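Local atomic coordinates of endo-beta-1,2-glucanase (Talaromyces funiculosus, PDB entry 6IMV), a protein that hydrolyses internal beta-1,2-glucosidic bonds of beta-1,2-glucans, as an endo-acting glycoside hydrolase that binds sophorose. Residues Lys43-Asn48 / Leu431-Lys436; Glu132-Phe137 / Asp150-Trp155; Pro248-Leu253 / Ser303-Lys308. One frame throughout, in Å; residues are numbered along the deposited sequence.

Contact 1 (Lys43-Asn48 / Leu431-Lys436); sequences KFHQNN and LTWDSK. With BGC (beta-D-glucopyranose), chain I.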
loop_
_atom_site.group_PDB
_atom_site.type_symbol
_atom_site.label_atom_id
_atom_site.label_comp_id
_atom_site.label_asym_id
_atom_site.label_seq_id
_atom_site.Cartn_x
_atom_site.Cartn_y
_atom_site.Cartn_z
ATOM N N LYS A 43 -12.567 8.626 -9.278
ATOM C CA LYS A 43 -13.984 8.576 -8.897
ATOM C C LYS A 43 -14.173 7.815 -7.582
ATOM O O LYS A 43 -15.209 7.972 -6.927
ATOM C CB LYS A 43 -14.842 7.964 -10.009
ATOM C CG LYS A 43 -14.852 8.752 -11.311
ATOM C CD LYS A 43 -15.066 10.233 -11.107
ATOM C CE LYS A 43 -15.323 10.984 -12.398
ATOM N NZ LYS A 43 -15.098 12.436 -12.208
ATOM N N PHE A 44 -13.182 7.002 -7.203
ATOM C CA PHE A 44 -13.175 6.337 -5.897
ATOM C C PHE A 44 -13.132 7.386 -4.779
ATOM O O PHE A 44 -13.674 7.163 -3.683
ATOM C CB PHE A 44 -11.999 5.367 -5.799
ATOM C CG PHE A 44 -11.856 4.634 -4.487
ATOM C CD1 PHE A 44 -12.899 3.877 -3.973
ATOM C CD2 PHE A 44 -10.654 4.644 -3.798
ATOM C CE1 PHE A 44 -12.754 3.172 -2.788
ATOM C CE2 PHE A 44 -10.509 3.940 -2.611
ATOM C CZ PHE A 44 -11.558 3.206 -2.109
ATOM N N HIS A 45 -12.490 8.529 -5.067
ATOM C CA HIS A 45 -12.274 9.585 -4.081
ATOM C C HIS A 45 -13.546 10.426 -3.936
ATOM O O HIS A 45 -13.650 11.500 -4.531
ATOM C CB HIS A 45 -11.069 10.455 -4.463
ATOM C CG HIS A 45 -10.659 11.381 -3.372
ATOM N ND1 HIS A 45 -11.195 12.645 -3.239
ATOM C CD2 HIS A 45 -9.796 11.224 -2.346
ATOM C CE1 HIS A 45 -10.662 13.235 -2.189
ATOM N NE2 HIS A 45 -9.795 12.387 -1.627
ATOM N N GLN A 46 -14.491 9.916 -3.145
ATOM C CA GLN A 46 -15.760 10.579 -2.855
ATOM C C GLN A 46 -16.192 10.211 -1.430
ATOM O O GLN A 46 -15.884 9.122 -0.934
ATOM C CB GLN A 46 -16.874 10.126 -3.806
ATOM C CG GLN A 46 -16.623 10.439 -5.269
ATOM C CD GLN A 46 -17.837 10.134 -6.119
ATOM O OE1 GLN A 46 -18.890 10.739 -5.931
ATOM N NE2 GLN A 46 -17.694 9.219 -7.073
ATOM N N ASN A 47 -16.928 11.128 -0.796
ATOM C CA ASN A 47 -17.556 10.904 0.491
ATOM C C ASN A 47 -18.444 9.656 0.411
ATOM O O ASN A 47 -19.118 9.434 -0.595
ATOM C CB ASN A 47 -18.380 12.115 0.935
ATOM C CG ASN A 47 -18.951 11.925 2.320
ATOM O OD1 ASN A 47 -18.209 11.664 3.257
ATOM N ND2 ASN A 47 -20.266 12.009 2.455
ATOM N N ASN A 48 -18.404 8.842 1.473
ATOM C CA ASN A 48 -19.208 7.625 1.647
ATOM C C ASN A 48 -18.744 6.499 0.714
ATOM O O ASN A 48 -19.304 5.408 0.759
ATOM C CB ASN A 48 -20.712 7.871 1.466
ATOM C CG ASN A 48 -21.379 8.387 2.722
ATOM O OD1 ASN A 48 -21.293 9.570 3.036
ATOM N ND2 ASN A 48 -22.062 7.517 3.442
ATOM N N LEU A 431 -14.697 -2.153 -3.607
ATOM C CA LEU A 431 -13.608 -1.204 -3.795
ATOM C C LEU A 431 -12.845 -1.071 -2.473
ATOM O O LEU A 431 -13.477 -0.897 -1.444
ATOM C CB LEU A 431 -14.176 0.164 -4.190
ATOM C CG LEU A 431 -15.300 0.175 -5.222
ATOM C CD1 LEU A 431 -15.942 1.553 -5.267
ATOM C CD2 LEU A 431 -14.797 -0.241 -6.599
ATOM N N THR A 432 -11.507 -1.119 -2.511
ATOM C CA THR A 432 -10.691 -0.777 -1.351
ATOM C C THR A 432 -9.494 0.070 -1.789
ATOM O O THR A 432 -9.074 0.002 -2.945
ATOM C CB THR A 432 -10.200 -2.025 -0.599
ATOM O OG1 THR A 432 -9.312 -2.753 -1.445
ATOM C CG2 THR A 432 -11.329 -2.933 -0.149
ATOM N N TRP A 433 -8.950 0.855 -0.848
ATOM C CA TRP A 433 -7.711 1.610 -1.072
ATOM C C TRP A 433 -6.601 0.653 -1.500
ATOM O O TRP A 433 -5.874 0.938 -2.464
ATOM C CB TRP A 433 -7.280 2.400 0.171
ATOM C CG TRP A 433 -8.163 3.566 0.474
ATOM C CD1 TRP A 433 -9.318 3.541 1.191
ATOM C CD2 TRP A 433 -7.979 4.928 0.049
ATOM N NE1 TRP A 433 -9.860 4.793 1.260
ATOM C CE2 TRP A 433 -9.064 5.668 0.567
ATOM C CE3 TRP A 433 -7.008 5.595 -0.705
ATOM C CZ2 TRP A 433 -9.208 7.038 0.341
ATOM C CZ3 TRP A 433 -7.154 6.947 -0.929
ATOM C CH2 TRP A 433 -8.243 7.653 -0.422
ATOM N N ASP A 434 -6.479 -0.462 -0.763
ATOM C CA ASP A 434 -5.411 -1.449 -0.965
ATOM C C ASP A 434 -5.414 -1.972 -2.414
ATOM O O ASP A 434 -4.342 -2.111 -3.012
ATOM C CB ASP A 434 -5.513 -2.591 0.056
ATOM C CG ASP A 434 -4.942 -2.267 1.432
ATOM O OD1 ASP A 434 -5.409 -1.314 2.055
ATOM O OD2 ASP A 434 -4.049 -3.007 1.896
ATOM N N SER A 435 -6.595 -2.262 -2.980
ATOM C CA SER A 435 -6.679 -2.912 -4.314
ATOM C C SER A 435 -6.683 -1.895 -5.465
ATOM O O SER A 435 -6.699 -2.293 -6.618
ATOM C CB SER A 435 -7.879 -3.840 -4.426
ATOM O OG SER A 435 -9.081 -3.117 -4.610
ATOM N N LYS A 436 -6.668 -0.592 -5.161
ATOM C CA LYS A 436 -6.887 0.428 -6.199
ATOM C C LYS A 436 -5.834 1.540 -6.147
ATOM O O LYS A 436 -5.253 1.901 -7.180
ATOM C CB LYS A 436 -8.281 1.024 -6.033
ATOM C CG LYS A 436 -9.424 0.079 -6.367
ATOM C CD LYS A 436 -10.781 0.637 -5.987
ATOM C CE LYS A 436 -11.181 1.868 -6.766
ATOM N NZ LYS A 436 -11.141 1.607 -8.225
HETATM C C2 BGC I . -9.575 -6.886 6.164
HETATM C C3 BGC I . -10.571 -6.456 5.072
HETATM C C4 BGC I . -10.009 -5.329 4.184
HETATM C C5 BGC I . -8.582 -5.678 3.735
HETATM C C6 BGC I . -7.922 -4.573 2.906
HETATM C C1 BGC I . -8.201 -7.145 5.563
HETATM O O1 BGC I . -7.214 -7.512 6.530
HETATM O O2 BGC I . -10.032 -8.092 6.750
HETATM O O3 BGC I . -11.808 -6.040 5.654
HETATM O O4 BGC I . -10.853 -5.083 3.041
HETATM O O5 BGC I . -7.768 -5.970 4.877
HETATM O O6 BGC I . -7.748 -3.419 3.725
#
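The strand-to-helix junction Leu-431-Lys-436, with Thr-432 as the helix N-cap, receives the ring of Phe-44 and illustrates how one aromatic side chain joins a sequence-distant loop to a strand-helix junction beside a sugar site. Phe-44 drives its CE2 edge at the five-membered ring of Trp-433 in an edge-to-face pair, with centroids 4.9 Å apart and planes at 66°. CG of Phe-44 stands anti to the backbone N (chi1 179°), which turns CG toward the junction. Over one face of that ring lies the aliphatic part of Lys-436, whose CE makes a CH-pi contact 4.1 Å from the Phe-44 centroid. The lysine's bent tail carries the ammonium past the ring to Glu-41 and to the carbonyls of Tyr-414 and Ser-416, so the buried ammonium probably has its charge balanced by a carboxylate and two carbonyls. Leu-431 CB packs against Phe-44 CE1 at 3.6 Å. Beyond them, Thr-432 OG1 accepts from Ser-435 N at 3.2 Å, the N-cap bond, and is also bound to Glu-418. Thr-432 and Asp-434 line the beta-D-glucopyranose pocket, where Asp-434 forms a salt bridge with Lys-82. Around the contact, strand 57-64 pairs with Leu-431 through Thr-62, helix 80-94 packs on Trp-433 through Lys-82, Leu-85 and Gln-86, and helix 98-104 meets His-45, whose NE2 is bound to Tyr-90.

Contact 2 (Glu132-Phe137 / Asp150-Trp155); sequences ETYPGF and DLTPTW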
loop_
_atom_site.group_PDB
_atom_site.type_symbol
_atom_site.label_atom_id
_atom_site.label_comp_id
_atom_site.label_asym_id
_atom_site.label_seq_id
_atom_site.Cartn_x
_atom_site.Cartn_y
_atom_site.Cartn_z
ATOM N N GLU A 132 -6.474 12.669 22.113
ATOM C CA GLU A 132 -6.995 13.251 23.344
ATOM C C GLU A 132 -7.856 12.237 24.103
ATOM O O GLU A 132 -7.722 12.110 25.298
ATOM C CB GLU A 132 -7.830 14.483 23.014
ATOM C CG GLU A 132 -8.231 15.276 24.233
ATOM C CD GLU A 132 -8.919 16.577 23.866
ATOM O OE1 GLU A 132 -8.898 17.504 24.705
ATOM O OE2 GLU A 132 -9.472 16.660 22.734
ATOM N N THR A 133 -8.753 11.550 23.391
ATOM C CA THR A 133 -9.686 10.588 23.986
ATOM C C THR A 133 -8.966 9.268 24.307
ATOM O O THR A 133 -9.288 8.619 25.307
ATOM C CB THR A 133 -10.883 10.336 23.060
ATOM O OG1 THR A 133 -11.493 11.598 22.797
ATOM C CG2 THR A 133 -11.903 9.384 23.644
ATOM N N TYR A 134 -8.004 8.874 23.464
ATOM C CA TYR A 134 -7.284 7.578 23.606
ATOM C C TYR A 134 -5.776 7.822 23.648
ATOM O O TYR A 134 -5.034 7.393 22.757
ATOM C CB TYR A 134 -7.682 6.605 22.491
ATOM C CG TYR A 134 -9.164 6.398 22.311
ATOM C CD1 TYR A 134 -9.855 5.446 23.042
ATOM C CD2 TYR A 134 -9.886 7.180 21.419
ATOM C CE1 TYR A 134 -11.216 5.259 22.875
ATOM C CE2 TYR A 134 -11.244 6.994 21.231
ATOM C CZ TYR A 134 -11.916 6.033 21.966
ATOM O OH TYR A 134 -13.260 5.861 21.792
ATOM N N PRO A 135 -5.265 8.513 24.693
ATOM C CA PRO A 135 -3.845 8.865 24.757
ATOM C C PRO A 135 -2.907 7.650 24.872
ATOM O O PRO A 135 -1.731 7.763 24.554
ATOM C CB PRO A 135 -3.774 9.771 25.996
ATOM C CG PRO A 135 -4.928 9.305 26.863
ATOM C CD PRO A 135 -6.020 8.993 25.864
ATOM N N GLY A 136 -3.443 6.502 25.296
ATOM C CA GLY A 136 -2.674 5.260 25.460
ATOM C C GLY A 136 -2.051 4.747 24.165
ATOM O O GLY A 136 -1.088 3.968 24.203
ATOM N N PHE A 137 -2.591 5.165 23.014
ATOM C CA PHE A 137 -2.060 4.768 21.700
ATOM C C PHE A 137 -0.771 5.530 21.369
ATOM O O PHE A 137 -0.116 5.202 20.389
ATOM C CB PHE A 137 -3.114 4.958 20.605
ATOM C CG PHE A 137 -4.165 3.883 20.614
ATOM C CD1 PHE A 137 -3.856 2.593 20.209
ATOM C CD2 PHE A 137 -5.435 4.134 21.110
ATOM C CE1 PHE A 137 -4.809 1.589 20.246
ATOM C CE2 PHE A 137 -6.383 3.124 21.161
ATOM C CZ PHE A 137 -6.072 1.857 20.725
ATOM N N ASP A 150 -16.008 11.419 15.441
ATOM C CA ASP A 150 -14.844 11.027 16.226
ATOM C C ASP A 150 -14.515 9.557 15.958
ATOM O O ASP A 150 -15.399 8.725 15.940
ATOM C CB ASP A 150 -15.065 11.225 17.727
ATOM C CG ASP A 150 -15.033 12.671 18.185
ATOM O OD1 ASP A 150 -14.848 13.560 17.342
ATOM O OD2 ASP A 150 -15.151 12.889 19.402
ATOM N N LEU A 151 -13.220 9.263 15.806
ATOM C CA LEU A 151 -12.711 7.904 15.710
ATOM C C LEU A 151 -12.914 7.159 17.033
ATOM O O LEU A 151 -12.746 7.724 18.122
ATOM C CB LEU A 151 -11.217 7.926 15.382
ATOM C CG LEU A 151 -10.822 8.465 14.009
ATOM C CD1 LEU A 151 -9.327 8.320 13.788
ATOM C CD2 LEU A 151 -11.609 7.794 12.902
ATOM N N THR A 152 -13.232 5.872 16.892
ATOM C CA THR A 152 -13.117 4.874 17.941
ATOM C C THR A 152 -12.308 3.702 17.391
ATOM O O THR A 152 -12.344 3.427 16.195
ATOM C CB THR A 152 -14.498 4.407 18.425
ATOM O OG1 THR A 152 -15.208 3.861 17.317
ATOM C CG2 THR A 152 -15.306 5.531 19.038
ATOM N N PRO A 153 -11.575 2.955 18.240
ATOM C CA PRO A 153 -11.020 1.678 17.803
ATOM C C PRO A 153 -12.177 0.764 17.369
ATOM O O PRO A 153 -13.273 0.857 17.926
ATOM C CB PRO A 153 -10.300 1.133 19.048
ATOM C CG PRO A 153 -10.118 2.342 19.958
ATOM C CD PRO A 153 -11.278 3.266 19.650
ATOM N N THR A 154 -11.943 -0.103 16.381
ATOM C CA THR A 154 -12.887 -1.192 16.147
ATOM C C THR A 154 -12.854 -2.079 17.397
ATOM O O THR A 154 -11.899 -2.013 18.169
ATOM C CB THR A 154 -12.569 -1.984 14.878
ATOM O OG1 THR A 154 -11.340 -2.683 15.065
ATOM C CG2 THR A 154 -12.494 -1.115 13.647
ATOM N N TRP A 155 -13.907 -2.873 17.601
ATOM C CA TRP A 155 -14.048 -3.706 18.794
ATOM C C TRP A 155 -12.774 -4.509 19.044
ATOM O O TRP A 155 -12.209 -4.459 20.134
ATOM C CB TRP A 155 -15.238 -4.653 18.674
ATOM C CG TRP A 155 -15.254 -5.681 19.762
ATOM C CD1 TRP A 155 -14.983 -7.015 19.644
ATOM C CD2 TRP A 155 -15.521 -5.444 21.154
ATOM N NE1 TRP A 155 -15.089 -7.627 20.863
ATOM C CE2 TRP A 155 -15.419 -6.690 21.809
ATOM C CE3 TRP A 155 -15.831 -4.305 21.905
ATOM C CZ2 TRP A 155 -15.631 -6.823 23.179
ATOM C CZ3 TRP A 155 -16.039 -4.438 23.262
ATOM C CH2 TRP A 155 -15.946 -5.684 23.888
HETATM O O HOH W 1 -13.214 11.121 20.733
HETATM O O HOH W 2 -14.493 8.371 20.994
#
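Tyr-134, the first residue to leave helical geometry after helix 112-133, brings its CA to 8.6 Å from the CA of Thr-152, at the start of the short strand 152-153. A 3-10 turn over Pro-135-Phe-137 follows, while Asp-150-Trp-155 runs past in a largely extended form; at this spacing the side chains must bridge the gap. CG of Tyr-134 lies anti to the carbonyl carbon (chi1 -52°); the Tyr-134 and Pro-153 side chains reach toward each other tip to tip. CD of Pro-153 sits over one ring face in a CH-pi contact, 3.9 Å from the Tyr-134 centroid and 22° off the ring normal, whereas CG2 of Thr-133 lies over the opposite face, so the phenol is sandwiched. Its OH touches Thr-152 CG2 at 3.4 Å. The next ring atom of Pro-153, CG, lies 4.0 Å from Phe-137 CE2, and Phe-130 of helix 112-133 meets both aromatic rings as well as the proline. Water adds a polar margin: one molecule, 2.7 Å from Thr-133 OG1, donates to Asp-150 OD2, and another, bound to Tyr-134 OH, reaches Leu-151 O weakly. Proline laid on an aromatic face is a classic CH-pi motif, and here it rests a helix end against the outer strand of an antiparallel hairpin, 144-145 with 152-153, at one margin of the sheet.

Contact 3 (Pro248-Leu253 / Ser303-Lys308); sequences PYEGEL and SHETWK. With GLC (alpha-D-glucopyranose), chain D.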
loop_
_atom_site.group_PDB
_atom_site.type_symbol
_atom_site.label_atom_id
_atom_site.label_comp_id
_atom_site.label_asym_id
_atom_site.label_seq_id
_atom_site.Cartn_x
_atom_site.Cartn_y
_atom_site.Cartn_z
ATOM N N PRO A 248 11.739 -8.471 5.789
ATOM C CA PRO A 248 11.952 -7.392 4.825
ATOM C C PRO A 248 10.693 -6.810 4.150
ATOM O O PRO A 248 10.812 -6.031 3.182
ATOM C CB PRO A 248 12.849 -8.010 3.743
ATOM C CG PRO A 248 12.910 -9.504 4.038
ATOM C CD PRO A 248 12.006 -9.794 5.218
ATOM N N TYR A 249 9.506 -7.150 4.652
ATOM C CA TYR A 249 8.244 -6.712 4.028
ATOM C C TYR A 249 7.851 -5.365 4.666
ATOM O O TYR A 249 8.724 -4.602 5.043
ATOM C CB TYR A 249 7.253 -7.884 4.040
ATOM C CG TYR A 249 7.936 -9.195 3.730
ATOM C CD1 TYR A 249 8.683 -9.362 2.571
ATOM C CD2 TYR A 249 7.926 -10.236 4.640
ATOM C CE1 TYR A 249 9.373 -10.542 2.316
ATOM C CE2 TYR A 249 8.618 -11.415 4.409
ATOM C CZ TYR A 249 9.343 -11.572 3.241
ATOM O OH TYR A 249 10.016 -12.742 3.018
ATOM N N GLU A 250 6.551 -5.055 4.741
ATOM C CA GLU A 250 6.098 -3.667 4.943
ATOM C C GLU A 250 6.493 -3.160 6.329
ATOM O O GLU A 250 6.669 -1.956 6.519
ATOM C CB GLU A 250 4.583 -3.516 4.781
ATOM C CG GLU A 250 3.996 -4.297 3.623
ATOM C CD GLU A 250 3.404 -5.615 4.073
ATOM O OE1 GLU A 250 4.167 -6.606 4.141
ATOM O OE2 GLU A 250 2.197 -5.621 4.434
ATOM N N GLY A 251 6.647 -4.086 7.283
ATOM C CA GLY A 251 7.018 -3.766 8.645
ATOM C C GLY A 251 8.392 -3.122 8.756
ATOM O O GLY A 251 8.705 -2.491 9.768
ATOM N N GLU A 252 9.216 -3.253 7.714
ATOM C CA GLU A 252 10.561 -2.682 7.737
ATOM C C GLU A 252 10.508 -1.152 7.846
ATOM O O GLU A 252 11.439 -0.531 8.383
ATOM C CB GLU A 252 11.364 -3.124 6.518
ATOM C CG GLU A 252 12.845 -2.830 6.655
ATOM C CD GLU A 252 13.669 -3.553 5.611
ATOM O OE1 GLU A 252 13.883 -2.968 4.527
ATOM O OE2 GLU A 252 14.043 -4.718 5.865
ATOM N N LEU A 253 9.430 -0.543 7.352
ATOM C CA LEU A 253 9.252 0.913 7.460
ATOM C C LEU A 253 9.279 1.331 8.935
ATOM O O LEU A 253 9.897 2.344 9.287
ATOM C CB LEU A 253 7.944 1.330 6.781
ATOM C CG LEU A 253 7.931 1.237 5.255
ATOM C CD1 LEU A 253 6.613 1.757 4.705
ATOM C CD2 LEU A 253 9.104 1.995 4.648
ATOM N N SER A 303 2.199 -9.270 -3.883
ATOM C CA SER A 303 2.721 -7.981 -4.324
ATOM C C SER A 303 2.774 -6.980 -3.159
ATOM O O SER A 303 3.678 -6.150 -3.106
ATOM C CB SER A 303 1.916 -7.429 -5.481
ATOM O OG SER A 303 1.991 -8.291 -6.602
ATOM N N HIS A 304 1.804 -7.052 -2.235
ATOM C CA HIS A 304 1.677 -6.049 -1.158
ATOM C C HIS A 304 2.942 -6.012 -0.292
ATOM O O HIS A 304 3.238 -4.977 0.291
ATOM C CB HIS A 304 0.416 -6.275 -0.304
ATOM C CG HIS A 304 0.603 -7.248 0.808
ATOM N ND1 HIS A 304 0.578 -8.618 0.609
ATOM C CD2 HIS A 304 0.829 -7.067 2.125
ATOM C CE1 HIS A 304 0.790 -9.236 1.757
ATOM N NE2 HIS A 304 0.942 -8.309 2.698
ATOM N N GLU A 305 3.682 -7.131 -0.233
ATOM C CA GLU A 305 4.880 -7.258 0.617
ATOM C C GLU A 305 5.986 -6.271 0.201
ATOM O O GLU A 305 6.912 -6.039 0.973
ATOM C CB GLU A 305 5.411 -8.696 0.585
ATOM C CG GLU A 305 4.447 -9.709 1.166
ATOM C CD GLU A 305 4.717 -11.159 0.771
ATOM O OE1 GLU A 305 5.851 -11.468 0.355
ATOM O OE2 GLU A 305 3.775 -11.972 0.852
ATOM N N THR A 306 5.870 -5.686 -1.002
ATOM C CA THR A 306 6.873 -4.808 -1.612
ATOM C C THR A 306 6.578 -3.322 -1.320
ATOM O O THR A 306 7.328 -2.452 -1.739
ATOM C CB THR A 306 6.946 -5.116 -3.115
ATOM O OG1 THR A 306 7.392 -6.467 -3.247
ATOM C CG2 THR A 306 7.869 -4.205 -3.889
ATOM N N TRP A 307 5.514 -3.057 -0.550
ATOM C CA TRP A 307 4.982 -1.726 -0.197
ATOM C C TRP A 307 6.076 -0.719 0.193
ATOM O O TRP A 307 5.951 0.462 -0.124
ATOM C CB TRP A 307 3.991 -1.905 0.953
ATOM C CG TRP A 307 3.047 -0.788 1.271
ATOM C CD1 TRP A 307 3.344 0.473 1.698
ATOM C CD2 TRP A 307 1.611 -0.908 1.343
ATOM N NE1 TRP A 307 2.191 1.160 1.982
ATOM C CE2 TRP A 307 1.112 0.334 1.795
ATOM C CE3 TRP A 307 0.706 -1.946 1.083
ATOM C CZ2 TRP A 307 -0.253 0.570 1.962
ATOM C CZ3 TRP A 307 -0.642 -1.715 1.257
ATOM C CH2 TRP A 307 -1.112 -0.472 1.692
ATOM N N LYS A 308 7.104 -1.164 0.925
ATOM C CA LYS A 308 8.101 -0.261 1.513
ATOM C C LYS A 308 8.790 0.592 0.440
ATOM O O LYS A 308 9.181 1.717 0.724
ATOM C CB LYS A 308 9.141 -1.033 2.329
ATOM C CG LYS A 308 10.103 -1.892 1.521
ATOM C CD LYS A 308 10.885 -2.874 2.363
ATOM C CE LYS A 308 11.984 -3.567 1.587
ATOM N NZ LYS A 308 12.832 -4.406 2.466
HETATM C C1 GLC D . 1.386 -10.035 8.466
HETATM C C2 GLC D . 1.058 -8.666 7.913
HETATM C C3 GLC D . 1.340 -8.605 6.423
HETATM C C4 GLC D . 2.800 -8.936 6.170
HETATM C C5 GLC D . 3.106 -10.314 6.758
HETATM C C6 GLC D . 4.594 -10.641 6.667
HETATM O O1 GLC D . 0.429 -10.943 7.878
HETATM O O2 GLC D . -0.342 -8.433 8.128
HETATM O O3 GLC D . 1.056 -7.313 5.887
HETATM O O4 GLC D . 3.077 -8.867 4.765
HETATM O O5 GLC D . 2.727 -10.370 8.139
HETATM O O6 GLC D . 5.369 -9.698 7.414
HETATM O O HOH W 3 10.285 -6.257 0.558
#
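Lys-308 NZ is gripped by two acceptors of the opposing segment, Pro-248 O at 2.7 Å and, in a salt bridge, Glu-252 OE1, also at 2.7 Å. The ammonium meets that carboxylate from above its plane, 53° out of it. Tyr-472 OH binds the same nitrogen, and Glu-252 is held further by Tyr-314 and Lys-276, so the buried charge is matched within a polar network. CG of Lys-308 occupies the crowded position between backbone N and carbonyl carbon (chi1 70°), and from there the chain runs extended. An alanine here would probably leave Pro-248 O without this donor and Glu-252 OE1 without its salt bridge, and open a gap between the segments. Glu-250 and His-304 line the site of the bound alpha-D-glucopyranose, which Asp-247 also bonds. Glu-250 takes the sugar in a two-pronged fashion: OE1 accepts from its O4 at 2.6 Å and OE2 from its O3 at 2.5 Å. His-304 NE2 donates to the same O4 at 3.0 Å, with a weaker bond to O3. The imidazole stands almost perpendicular to the Glu-250 carboxylate (85°), and Ser-302 holds its ND1. Glu-305 OE1, bonded to Tyr-299 N while OE2 takes Trp-300 N, lies over one face of Tyr-249 toward the rim, Pro-248 CD over the other, and Tyr-249 CA makes a C-H...O contact with Glu-305 O at 3.4 Å. Glu-250 CG rests on Trp-307 CB at 3.6 Å, and Leu-253 CD2 on Lys-308 CB at 3.8 Å. Further out, helix 163-182 covers Glu-250, Leu-253 and Trp-307 through Leu-164 and Glu-168, helix 318-337 packs on Thr-306 and Lys-308 through Phe-324, and strand 290-296 touches Pro-248 and Tyr-249 through Gln-296.

From the N terminus, the chain leaves helix 30-41 and enters the first half of contact 1, which closes only some 380 residues later, where strand 427-432 passes into helix 433-443. Within that long span lie the other two, in series: contact 2 closes a short hairpin-bearing loop after helix 112-133, and contact 3 later joins the segment leading into helix 252-261 to the 3-10 segment in the loop after strand 290-296. Contact 2 closes before contact 3 opens, and their centres lie about 26 Å apart. Contacts 1 and 2 reach the same antiparallel sheet without touching, whereas contacts 1 and 3 meet directly, Asp-434 OD2 packing 3.7 Å from Trp-307 CZ3.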